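PDB 2PY2: antifreeze protein type II, which probably binds ice crystals and stops them growing in herring body fluids, using a calcium-binding fold of the C-type lectin kind. Local coordinates for residues W8-R14 and C125-L129; V51-T55 and Q103-G107; I60-I64 and H119-I124; D68-T73 and D94-T98. All coordinates share one frame; numbering follows the deposited sequence.

Contact 1: W8-R14 and C125-L129; sequences WKMFNGR and CAKPL
Arg14 and Pro128 face each other as a non-hydrogen-bonded antiparallel pair, with their CA atoms 4.3 Å apart. Just beyond them the backbone N of Leu129 donates to Gly13 O at 2.9 Å, a fairly straight bond (157° at the hydrogen). That carbonyl belongs to a type I' turn from Phe11 to Arg14, where Asn12 and Gly13 take positive phi, a conformation these two residue types adopt readily. The turn links strands 9-11 and 14-20 into the N-terminal hairpin of long-form C-type lectin-like domains, and the C-terminal strand runs beside it. Lys127 crosses the indole of Trp8 at about a right angle. Its chain is extended beyond CG and carries CE over the six-membered ring, 3.7 Å from the centroid, while NZ, 4.4 Å from the same centroid, adds a cation-pi interaction and also donates to Glu35 O. Trp8 CH2 meets Cys125 CB at 4.0 Å, next to the disulfide with Cys32. On the strand's other face, the small methyl of Ala126 lets the guanidinium of Arg14 lie close, with NH2 3.5 Å from CB; NH1 reaches a salt bridge with Glu47. Near the turn, Met10 SD packs on Leu129 CD2 at 3.8 Å.

Contact 2: V51-T55 and Q103-G107; sequences VKELT and QMNVG
Met104 sets its terminal methyl against both Val51 and the aliphatic start of Lys52, so that one flexible side chain meets two neighbours on the 51-55 segment. Its CE lies 3.6 Å from Lys52 CG and 3.8 Å from Val51 CG2, and both side chains slant across the methionine. The bend at its last torsion (chi3 -81°) turns CE out of the line of the chain and onto these carbons; the unbranched, pliable methionine suits this place because its chain can bend to reach both partners. Lys52 is extended beyond CG, covering the flank of Asn105 with its methylenes while its ammonium group continues to Lys110 O. It thus serves as a hydrophobic cover with a polar end.

Thr55 and Asn105 approach from opposite directions, hydroxyl toward amide. The hydroxyl is already engaged within its own segment: Thr55 OG1 donates to Lys52 O at 2.7 Å. The same carbonyl accepts Thr55 N at 3.1 Å, so two donors from one residue close the type I turn from Lys52 to Thr55. Behind the contact, Val51 leans on Phe16 and Met104 on Trp112, which extends the apolar core. Asn105 has positive phi (58°), readily adopted by asparagine, and pairs together with Val106 against Cys111: a G1 beta bulge, here in a C-type lectin fold at the corner where strand 101-106 meets the end region of helix 45-52.

Contact 3: I60-I64 and H119-I124; sequences IPSWI and HLHSSI
Trp63 and His121 dominate this contact, followed by Ile124. The imidazole of His121 turns its edge to the indole face: its centroid is 5.3 Å from that of the five-membered ring, with the planes at 77°. His121 CB lies over the same face, 3.9 Å from that centroid, adding a CH-pi contact. With CG anti to its carbonyl carbon (chi1 -77°), Trp63 extends along strand 121-124 until NE1 reaches His119 O, which lies in the ring plane; this bond is weak, 3.2 Å and 132° at the hydrogen. The polar side of His121 is served by a water that joins ND1 to Pro61 O and Ser122 N. The backbones run parallel, Trp63 bonding to both sides of Ser123: its N donates to Ser122 O at 2.9 Å, and its O accepts Ile124 N at 3.2 Å. Ile124 suits the buried side, with CD1 4.0 Å from Ser62 CB and CG1 4.1 Å from Ile64 CG2. Trp63 and Ile64 begin a WIGL-like sequence, a core signature of C-type lectin domains. Strand 62-64 lies between 121-128 and 101-106 in the central sheet, while strand 14-20 supplies Phe18 against Ser62 and Ile124, and Trp25 meets the Trp63 ring edge-to-face.

Contact 4: D68-T73 and D94-T98; sequences DCQVST and DTTLT. With CA (calcium ion), chain G.
In the long-loop region of the C-type lectin fold, beside the calcium site, Ser72 and Thr95 fasten two irregular loops together. Ser72 OG donates to Thr95 O at 2.7 Å; with OG anti to the backbone N of its own residue (chi1 178°), the short serine side chain extends straight across to the other loop. The carbonyl oxygen meets it at 137°, the donor standing 26° from the carbonyl plane. Thr73 adds an apolar touch, its CG2 packing against Thr95 CB at 3.9 Å.

Asp68 holds the first loop closed: OD2 accepts Thr73 N at 2.9 Å through the lone pair that points away from its other oxygen. A short acidic side chain suits this place because it ties the loop's two ends together. Leu97 lays its CD2 branch over the mouth of the loop, 3.5 Å from Asp68 O and 3.6 Å from Cys69 O. The leucine thus covers backbone with a methyl group, while Cys69 is anchored by its disulfide to Cys100.

Asp94 turns away from the loop and binds the calcium ion through OD2 at 2.5 Å; a water lies 2.6 Å from the metal, and Gln92, Glu99, Asn113 and Asp114 complete the site. A second shell steadies these ligands: Thr95 N donates to Asp114 OD2, and Thr96 OG1 bonds to Glu99 OE2. Gln92 and Asp94 bracket a QPD sequence, which in lectin relatives is associated with galactose binding; here the site is that of a calcium-dependent C-type lectin domain and probably serves ice binding.

How the contacts relate
From the N terminus, segment 8-14 waits for the last strand, so contact 1 closes a loop around nearly the whole chain and brings its two ends together. Contacts 2 and 3 lie inside that loop and cross, their segments alternating: 51-55, 60-64, 103-107, 119-124. Both reach the central sheet and touch directly, Met104 N lying 2.7 Å from Ser62 O, a probable hydrogen bond. Contact 4 is nested within all three and ties the loops near calcium, on the opposite side of the chain's centre from contact 1. Strand 121-128 connects contacts 3 and 1, linking the core to the terminal hairpin in the loop-in-loop plan of C-type lectin domains.

Contact 1: W8-R14 and C125-L129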
loop_
_atom_site.group_PDB
_atom_site.type_symbol
_atom_site.label_atom_id
_atom_site.label_comp_id
_atom_site.label_asym_id
_atom_site.label_seq_id
_atom_site.Cartn_x
_atom_site.Cartn_y
_atom_site.Cartn_z
ATOM N N TRP A 8 -15.132 3.300 -5.961
ATOM C CA TRP A 8 -13.992 3.963 -5.336
ATOM C C TRP A 8 -14.403 5.000 -4.284
ATOM O O TRP A 8 -15.512 5.531 -4.330
ATOM C CB TRP A 8 -13.119 4.609 -6.416
ATOM C CG TRP A 8 -12.524 3.606 -7.375
ATOM C CD1 TRP A 8 -13.204 2.751 -8.194
ATOM C CD2 TRP A 8 -11.129 3.353 -7.604
ATOM N NE1 TRP A 8 -12.322 1.983 -8.918
ATOM C CE2 TRP A 8 -11.042 2.332 -8.577
ATOM C CE3 TRP A 8 -9.945 3.893 -7.083
ATOM C CZ2 TRP A 8 -9.815 1.834 -9.040
ATOM C CZ3 TRP A 8 -8.720 3.400 -7.544
ATOM C CH2 TRP A 8 -8.668 2.381 -8.513
ATOM N N LYS A 9 -13.506 5.279 -3.338
ATOM C CA LYS A 9 -13.771 6.244 -2.262
ATOM C C LYS A 9 -12.796 7.419 -2.324
ATOM O O LYS A 9 -11.585 7.233 -2.481
ATOM C CB LYS A 9 -13.657 5.561 -0.896
ATOM C CG LYS A 9 -14.565 4.352 -0.705
ATOM C CD LYS A 9 -16.038 4.728 -0.726
ATOM C CE LYS A 9 -16.917 3.533 -0.376
ATOM N NZ LYS A 9 -16.756 2.409 -1.345
ATOM N N MET A 10 -13.319 8.629 -2.172
ATOM C CA MET A 10 -12.494 9.826 -2.260
ATOM C C MET A 10 -11.885 10.356 -0.973
ATOM O O MET A 10 -12.527 10.385 0.075
ATOM C CB MET A 10 -13.298 10.951 -2.910
ATOM C CG MET A 10 -12.578 12.281 -2.962
ATOM S SD MET A 10 -13.700 13.606 -3.432
ATOM C CE MET A 10 -14.226 14.190 -1.812
ATOM N N PHE A 11 -10.634 10.792 -1.077
ATOM C CA PHE A 11 -9.922 11.382 0.046
ATOM C C PHE A 11 -8.783 12.253 -0.459
ATOM O O PHE A 11 -7.893 11.787 -1.174
ATOM C CB PHE A 11 -9.343 10.320 0.982
ATOM C CG PHE A 11 -8.522 10.901 2.102
ATOM C CD1 PHE A 11 -9.137 11.437 3.231
ATOM C CD2 PHE A 11 -7.134 10.968 2.000
ATOM C CE1 PHE A 11 -8.382 12.034 4.241
ATOM C CE2 PHE A 11 -6.370 11.565 3.005
ATOM C CZ PHE A 11 -6.994 12.098 4.124
ATOM N N ASN A 12 -8.825 13.525 -0.083
ATOM C CA ASN A 12 -7.796 14.482 -0.459
ATOM C C ASN A 12 -7.437 14.480 -1.938
ATOM O O ASN A 12 -6.265 14.365 -2.298
ATOM C CB ASN A 12 -6.538 14.238 0.376
ATOM C CG ASN A 12 -6.095 15.471 1.128
ATOM O OD1 ASN A 12 -5.717 16.476 0.525
ATOM N ND2 ASN A 12 -6.149 15.406 2.456
ATOM N N GLY A 13 -8.449 14.593 -2.791
ATOM C CA GLY A 13 -8.211 14.642 -4.224
ATOM C C GLY A 13 -7.868 13.345 -4.927
ATOM O O GLY A 13 -7.565 13.352 -6.120
ATOM N N ARG A 14 -7.907 12.231 -4.205
ATOM C CA ARG A 14 -7.592 10.941 -4.806
ATOM C C ARG A 14 -8.740 9.971 -4.550
ATOM O O ARG A 14 -9.561 10.191 -3.655
ATOM C CB ARG A 14 -6.313 10.373 -4.190
ATOM C CG ARG A 14 -5.166 11.362 -4.099
ATOM C CD ARG A 14 -4.099 10.856 -3.133
ATOM N NE ARG A 14 -3.488 9.621 -3.602
ATOM C CZ ARG A 14 -2.719 8.837 -2.855
ATOM N NH1 ARG A 14 -2.467 9.158 -1.589
ATOM N NH2 ARG A 14 -2.197 7.734 -3.376
ATOM N N CYS A 125 -5.581 0.290 -3.929
ATOM C CA CYS A 125 -5.235 0.999 -5.160
ATOM C C CYS A 125 -5.668 2.456 -5.017
ATOM O O CYS A 125 -6.621 2.767 -4.296
ATOM C CB CYS A 125 -5.949 0.416 -6.393
ATOM S SG CYS A 125 -5.566 -1.293 -6.930
ATOM N N ALA A 126 -4.967 3.351 -5.697
ATOM C CA ALA A 126 -5.318 4.765 -5.646
ATOM C C ALA A 126 -4.986 5.441 -6.965
ATOM O O ALA A 126 -4.121 4.983 -7.708
ATOM C CB ALA A 126 -4.581 5.455 -4.503
ATOM N N LYS A 127 -5.697 6.525 -7.253
ATOM C CA LYS A 127 -5.482 7.298 -8.469
ATOM C C LYS A 127 -6.102 8.674 -8.276
ATOM O O LYS A 127 -7.043 8.837 -7.500
ATOM C CB LYS A 127 -6.098 6.593 -9.688
ATOM C CG LYS A 127 -7.594 6.322 -9.606
ATOM C CD LYS A 127 -8.098 5.647 -10.878
ATOM C CE LYS A 127 -9.570 5.289 -10.783
ATOM N NZ LYS A 127 -10.085 4.695 -12.053
ATOM N N PRO A 128 -5.561 9.695 -8.955
ATOM C CA PRO A 128 -6.124 11.040 -8.799
ATOM C C PRO A 128 -7.585 11.164 -9.227
ATOM O O PRO A 128 -8.066 10.431 -10.094
ATOM C CB PRO A 128 -5.184 11.910 -9.637
ATOM C CG PRO A 128 -4.627 10.953 -10.652
ATOM C CD PRO A 128 -4.380 9.717 -9.836
ATOM N N LEU A 129 -8.291 12.092 -8.590
ATOM C CA LEU A 129 -9.691 12.343 -8.896
ATOM C C LEU A 129 -9.744 13.144 -10.193
ATOM O O LEU A 129 -9.051 14.153 -10.326
ATOM C CB LEU A 129 -10.334 13.143 -7.759
ATOM C CG LEU A 129 -11.800 13.561 -7.908
ATOM C CD1 LEU A 129 -12.697 12.331 -7.929
ATOM C CD2 LEU A 129 -12.182 14.474 -6.755
#

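Contact 2: V51-T55 and Q103-G107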
loop_
_atom_site.group_PDB
_atom_site.type_symbol
_atom_site.label_atom_id
_atom_site.label_comp_id
_atom_site.label_asym_id
_atom_site.label_seq_id
_atom_site.Cartn_x
_atom_site.Cartn_y
_atom_site.Cartn_z
ATOM N N VAL A 51 -7.542 4.958 4.706
ATOM C CA VAL A 51 -7.351 3.693 4.013
ATOM C C VAL A 51 -7.656 2.518 4.936
ATOM O O VAL A 51 -8.231 1.521 4.501
ATOM C CB VAL A 51 -5.918 3.570 3.441
ATOM C CG1 VAL A 51 -5.687 4.651 2.398
ATOM C CG2 VAL A 51 -4.906 3.687 4.543
ATOM N N LYS A 52 -7.293 2.625 6.212
ATOM C CA LYS A 52 -7.598 1.541 7.136
ATOM C C LYS A 52 -9.105 1.309 7.188
ATOM O O LYS A 52 -9.556 0.182 7.330
ATOM C CB LYS A 52 -7.067 1.848 8.539
ATOM C CG LYS A 52 -5.574 1.597 8.680
ATOM C CD LYS A 52 -5.105 1.782 10.116
ATOM C CE LYS A 52 -3.642 1.382 10.264
ATOM N NZ LYS A 52 -3.149 1.613 11.656
ATOM N N GLU A 53 -9.884 2.377 7.054
ATOM C CA GLU A 53 -11.338 2.247 7.089
ATOM C C GLU A 53 -11.892 1.531 5.859
ATOM O O GLU A 53 -13.073 1.202 5.806
ATOM C CB GLU A 53 -11.992 3.623 7.235
ATOM C CG GLU A 53 -11.653 4.302 8.546
ATOM C CD GLU A 53 -12.246 5.686 8.661
ATOM O OE1 GLU A 53 -12.033 6.507 7.741
ATOM O OE2 GLU A 53 -12.921 5.951 9.677
ATOM N N LEU A 54 -11.039 1.284 4.872
ATOM C CA LEU A 54 -11.462 0.581 3.665
ATOM C C LEU A 54 -11.160 -0.911 3.765
ATOM O O LEU A 54 -11.597 -1.693 2.916
ATOM C CB LEU A 54 -10.735 1.133 2.436
ATOM C CG LEU A 54 -10.994 2.572 2.012
ATOM C CD1 LEU A 54 -10.224 2.865 0.737
ATOM C CD2 LEU A 54 -12.481 2.775 1.794
ATOM N N THR A 55 -10.426 -1.300 4.806
ATOM C CA THR A 55 -10.015 -2.690 4.983
ATOM C C THR A 55 -10.831 -3.546 5.959
ATOM O O THR A 55 -10.364 -4.589 6.413
ATOM C CB THR A 55 -8.523 -2.747 5.377
ATOM O OG1 THR A 55 -8.328 -2.135 6.660
ATOM C CG2 THR A 55 -7.695 -1.987 4.355
ATOM N N GLN A 103 3.891 -3.797 3.192
ATOM C CA GLN A 103 2.600 -4.377 3.533
ATOM C C GLN A 103 2.083 -3.572 4.725
ATOM O O GLN A 103 2.836 -3.328 5.672
ATOM C CB GLN A 103 2.764 -5.837 3.966
ATOM C CG GLN A 103 1.443 -6.520 4.245
ATOM C CD GLN A 103 1.593 -7.905 4.859
ATOM O OE1 GLN A 103 0.600 -8.545 5.173
ATOM N NE2 GLN A 103 2.834 -8.367 5.039
ATOM N N MET A 104 0.821 -3.157 4.683
ATOM C CA MET A 104 0.241 -2.411 5.807
ATOM C C MET A 104 -0.731 -3.310 6.598
ATOM O O MET A 104 -1.007 -4.445 6.196
ATOM C CB MET A 104 -0.489 -1.153 5.313
ATOM C CG MET A 104 -1.823 -1.404 4.616
ATOM S SD MET A 104 -2.712 0.147 4.289
ATOM C CE MET A 104 -3.475 0.441 5.931
ATOM N N ASN A 105 -1.248 -2.803 7.724
ATOM C CA ASN A 105 -2.170 -3.577 8.570
ATOM C C ASN A 105 -1.548 -4.884 9.058
ATOM O O ASN A 105 -2.239 -5.890 9.190
ATOM C CB ASN A 105 -3.456 -3.921 7.809
ATOM C CG ASN A 105 -4.509 -2.834 7.905
ATOM O OD1 ASN A 105 -5.509 -2.854 7.172
ATOM N ND2 ASN A 105 -4.305 -1.885 8.812
ATOM N N VAL A 106 -0.251 -4.865 9.329
ATOM C CA VAL A 106 0.460 -6.060 9.759
ATOM C C VAL A 106 0.523 -6.197 11.269
ATOM O O VAL A 106 0.784 -5.220 11.975
ATOM C CB VAL A 106 1.906 -6.054 9.209
ATOM C CG1 VAL A 106 2.630 -7.351 9.570
ATOM C CG2 VAL A 106 1.869 -5.848 7.698
ATOM N N GLY A 107 0.279 -7.415 11.753
ATOM C CA GLY A 107 0.349 -7.688 13.179
ATOM C C GLY A 107 -0.719 -7.051 14.046
ATOM O O GLY A 107 -1.675 -6.464 13.545
#

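Contact 3: I60-I64 and H119-I124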
loop_
_atom_site.group_PDB
_atom_site.type_symbol
_atom_site.label_atom_id
_atom_site.label_comp_id
_atom_site.label_asym_id
_atom_site.label_seq_id
_atom_site.Cartn_x
_atom_site.Cartn_y
_atom_site.Cartn_z
ATOM N N ILE A 60 -7.586 -5.840 7.466
ATOM C CA ILE A 60 -6.887 -6.870 6.712
ATOM C C ILE A 60 -5.546 -6.434 6.128
ATOM O O ILE A 60 -5.464 -5.399 5.457
ATOM C CB ILE A 60 -7.797 -7.376 5.568
ATOM C CG1 ILE A 60 -9.097 -7.928 6.157
ATOM C CG2 ILE A 60 -7.103 -8.473 4.772
ATOM C CD1 ILE A 60 -10.206 -8.117 5.136
ATOM N N PRO A 61 -4.479 -7.211 6.394
ATOM C CA PRO A 61 -3.119 -6.937 5.894
ATOM C C PRO A 61 -3.209 -6.719 4.384
ATOM O O PRO A 61 -3.790 -7.539 3.664
ATOM C CB PRO A 61 -2.366 -8.207 6.252
ATOM C CG PRO A 61 -2.999 -8.598 7.552
ATOM C CD PRO A 61 -4.481 -8.404 7.263
ATOM N N SER A 62 -2.625 -5.627 3.901
ATOM C CA SER A 62 -2.723 -5.286 2.488
ATOM C C SER A 62 -1.447 -4.690 1.884
ATOM O O SER A 62 -0.684 -4.013 2.561
ATOM C CB SER A 62 -3.851 -4.267 2.300
ATOM O OG SER A 62 -5.095 -4.748 2.791
ATOM N N TRP A 63 -1.231 -4.958 0.600
ATOM C CA TRP A 63 -0.087 -4.400 -0.116
ATOM C C TRP A 63 -0.355 -2.927 -0.420
ATOM O O TRP A 63 -1.488 -2.553 -0.738
ATOM C CB TRP A 63 0.078 -5.081 -1.479
ATOM C CG TRP A 63 0.670 -6.429 -1.467
ATOM C CD1 TRP A 63 0.167 -7.549 -2.060
ATOM C CD2 TRP A 63 1.925 -6.798 -0.903
ATOM N NE1 TRP A 63 1.034 -8.596 -1.898
ATOM C CE2 TRP A 63 2.126 -8.163 -1.195
ATOM C CE3 TRP A 63 2.905 -6.107 -0.181
ATOM C CZ2 TRP A 63 3.270 -8.854 -0.793
ATOM C CZ3 TRP A 63 4.044 -6.796 0.220
ATOM C CH2 TRP A 63 4.214 -8.154 -0.089
ATOM N N ILE A 64 0.681 -2.101 -0.314
ATOM C CA ILE A 64 0.591 -0.714 -0.718
ATOM C C ILE A 64 1.752 -0.530 -1.706
ATOM O O ILE A 64 2.601 -1.411 -1.833
ATOM C CB ILE A 64 0.618 0.302 0.461
ATOM C CG1 ILE A 64 1.772 0.043 1.414
ATOM C CG2 ILE A 64 -0.732 0.262 1.174
ATOM C CD1 ILE A 64 1.841 1.107 2.522
ATOM N N HIS A 119 4.520 -12.850 -1.551
ATOM C CA HIS A 119 3.430 -13.220 -0.643
ATOM C C HIS A 119 2.105 -12.734 -1.200
ATOM O O HIS A 119 2.040 -11.647 -1.764
ATOM C CB HIS A 119 3.641 -12.573 0.728
ATOM C CG HIS A 119 4.695 -13.236 1.554
ATOM N ND1 HIS A 119 5.648 -14.074 1.014
ATOM C CD2 HIS A 119 4.966 -13.159 2.876
ATOM C CE1 HIS A 119 6.463 -14.484 1.972
ATOM N NE2 HIS A 119 6.070 -13.944 3.112
ATOM N N LEU A 120 1.046 -13.515 -1.009
ATOM C CA LEU A 120 -0.274 -13.117 -1.498
ATOM C C LEU A 120 -1.031 -12.293 -0.457
ATOM O O LEU A 120 -1.178 -12.726 0.679
ATOM C CB LEU A 120 -1.119 -14.354 -1.836
ATOM C CG LEU A 120 -0.607 -15.337 -2.895
ATOM C CD1 LEU A 120 -0.242 -14.583 -4.149
ATOM C CD2 LEU A 120 0.601 -16.098 -2.382
ATOM N N HIS A 121 -1.495 -11.108 -0.848
ATOM C CA HIS A 121 -2.275 -10.252 0.042
ATOM C C HIS A 121 -3.285 -9.411 -0.722
ATOM O O HIS A 121 -3.204 -9.267 -1.948
ATOM C CB HIS A 121 -1.365 -9.310 0.834
ATOM C CG HIS A 121 -0.541 -9.999 1.872
ATOM N ND1 HIS A 121 -1.100 -10.651 2.949
ATOM C CD2 HIS A 121 0.799 -10.124 2.009
ATOM C CE1 HIS A 121 -0.139 -11.148 3.707
ATOM N NE2 HIS A 121 1.023 -10.845 3.158
ATOM N N SER A 122 -4.254 -8.877 0.014
ATOM C CA SER A 122 -5.250 -7.996 -0.559
ATOM C C SER A 122 -4.451 -6.728 -0.824
ATOM O O SER A 122 -3.274 -6.667 -0.478
ATOM C CB SER A 122 -6.347 -7.715 0.464
ATOM O OG SER A 122 -6.963 -8.924 0.850
ATOM N N SER A 123 -5.065 -5.713 -1.416
ATOM C CA SER A 123 -4.303 -4.507 -1.692
ATOM C C SER A 123 -5.137 -3.242 -1.765
ATOM O O SER A 123 -6.367 -3.287 -1.828
ATOM C CB SER A 123 -3.511 -4.685 -2.993
ATOM O OG SER A 123 -4.374 -4.965 -4.084
ATOM N N ILE A 124 -4.447 -2.107 -1.738
ATOM C CA ILE A 124 -5.101 -0.810 -1.812
ATOM C C ILE A 124 -4.640 -0.121 -3.082
ATOM O O ILE A 124 -3.433 0.037 -3.287
ATOM C CB ILE A 124 -4.686 0.115 -0.648
ATOM C CG1 ILE A 124 -4.728 -0.640 0.688
ATOM C CG2 ILE A 124 -5.577 1.357 -0.645
ATOM C CD1 ILE A 124 -6.078 -1.193 1.051
HETATM O O HOH W 1 -3.970 -9.987 2.898
#

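Contact 4: D68-T73 and D94-T98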
loop_
_atom_site.group_PDB
_atom_site.type_symbol
_atom_site.label_atom_id
_atom_site.label_comp_id
_atom_site.label_asym_id
_atom_site.label_seq_id
_atom_site.Cartn_x
_atom_site.Cartn_y
_atom_site.Cartn_z
ATOM N N ASP A 68 11.766 -0.846 -1.652
ATOM C CA ASP A 68 13.164 -0.404 -1.704
ATOM C C ASP A 68 13.888 -1.588 -2.359
ATOM O O ASP A 68 14.990 -1.967 -1.971
ATOM C CB ASP A 68 13.722 -0.083 -0.290
ATOM C CG ASP A 68 13.996 -1.321 0.560
ATOM O OD1 ASP A 68 13.275 -2.334 0.436
ATOM O OD2 ASP A 68 14.943 -1.268 1.388
ATOM N N CYS A 69 13.236 -2.153 -3.378
ATOM C CA CYS A 69 13.747 -3.321 -4.089
ATOM C C CYS A 69 14.935 -3.082 -5.008
ATOM O O CYS A 69 15.604 -4.040 -5.409
ATOM C CB CYS A 69 12.630 -3.987 -4.897
ATOM S SG CYS A 69 11.235 -4.646 -3.919
ATOM N N GLN A 70 15.194 -1.832 -5.371
ATOM C CA GLN A 70 16.339 -1.561 -6.236
ATOM C C GLN A 70 17.605 -1.432 -5.397
ATOM O O GLN A 70 18.565 -2.187 -5.576
ATOM C CB GLN A 70 16.123 -0.276 -7.040
ATOM C CG GLN A 70 14.999 -0.360 -8.051
ATOM C CD GLN A 70 13.637 -0.200 -7.420
ATOM O OE1 GLN A 70 13.478 0.517 -6.426
ATOM N NE2 GLN A 70 12.639 -0.847 -8.005
ATOM N N VAL A 71 17.611 -0.463 -4.490
ATOM C CA VAL A 71 18.754 -0.254 -3.612
ATOM C C VAL A 71 18.260 -0.194 -2.166
ATOM O O VAL A 71 17.394 0.611 -1.829
ATOM C CB VAL A 71 19.497 1.055 -3.956
ATOM C CG1 VAL A 71 20.658 1.246 -2.995
ATOM C CG2 VAL A 71 20.015 0.998 -5.401
ATOM N N SER A 72 18.813 -1.048 -1.316
ATOM C CA SER A 72 18.399 -1.092 0.085
ATOM C C SER A 72 18.344 0.292 0.730
ATOM O O SER A 72 19.238 1.118 0.531
ATOM C CB SER A 72 19.335 -2.005 0.882
ATOM O OG SER A 72 18.967 -2.021 2.254
ATOM N N THR A 73 17.276 0.518 1.496
ATOM C CA THR A 73 17.002 1.758 2.224
ATOM C C THR A 73 16.530 2.929 1.367
ATOM O O THR A 73 16.240 4.005 1.884
ATOM C CB THR A 73 18.215 2.221 3.066
ATOM O OG1 THR A 73 19.185 2.851 2.224
ATOM C CG2 THR A 73 18.851 1.038 3.770
ATOM N N ASP A 94 13.256 -3.964 7.684
ATOM C CA ASP A 94 14.513 -4.702 7.752
ATOM C C ASP A 94 15.485 -4.217 6.670
ATOM O O ASP A 94 16.700 -4.269 6.851
ATOM C CB ASP A 94 14.251 -6.201 7.612
ATOM C CG ASP A 94 13.551 -6.777 8.833
ATOM O OD1 ASP A 94 14.182 -6.866 9.903
ATOM O OD2 ASP A 94 12.366 -7.133 8.732
ATOM N N THR A 95 14.926 -3.727 5.565
ATOM C CA THR A 95 15.661 -3.200 4.405
ATOM C C THR A 95 16.382 -4.265 3.580
ATOM O O THR A 95 17.147 -3.933 2.667
ATOM C CB THR A 95 16.694 -2.083 4.775
ATOM O OG1 THR A 95 17.855 -2.665 5.380
ATOM C CG2 THR A 95 16.072 -1.060 5.739
ATOM N N THR A 96 16.130 -5.535 3.892
ATOM C CA THR A 96 16.737 -6.640 3.151
ATOM C C THR A 96 16.056 -6.694 1.791
ATOM O O THR A 96 14.827 -6.612 1.707
ATOM C CB THR A 96 16.493 -7.993 3.844
ATOM O OG1 THR A 96 16.717 -7.862 5.250
ATOM C CG2 THR A 96 17.430 -9.050 3.287
ATOM N N LEU A 97 16.837 -6.840 0.725
ATOM C CA LEU A 97 16.249 -6.888 -0.607
ATOM C C LEU A 97 15.301 -8.072 -0.792
ATOM O O LEU A 97 14.476 -8.069 -1.707
ATOM C CB LEU A 97 17.348 -6.927 -1.678
ATOM C CG LEU A 97 18.228 -5.682 -1.785
ATOM C CD1 LEU A 97 19.409 -5.970 -2.705
ATOM C CD2 LEU A 97 17.408 -4.515 -2.309
ATOM N N THR A 98 15.404 -9.084 0.067
ATOM C CA THR A 98 14.526 -10.249 -0.060
ATOM C C THR A 98 13.110 -10.021 0.485
ATOM O O THR A 98 12.226 -10.854 0.290
ATOM C CB THR A 98 15.119 -11.487 0.631
ATOM O OG1 THR A 98 15.303 -11.219 2.025
ATOM C CG2 THR A 98 16.454 -11.855 0.003
HETATM CA CA CA G . 10.352 -6.877 7.302
HETATM O O HOH W 2 9.116 -8.872 8.520
#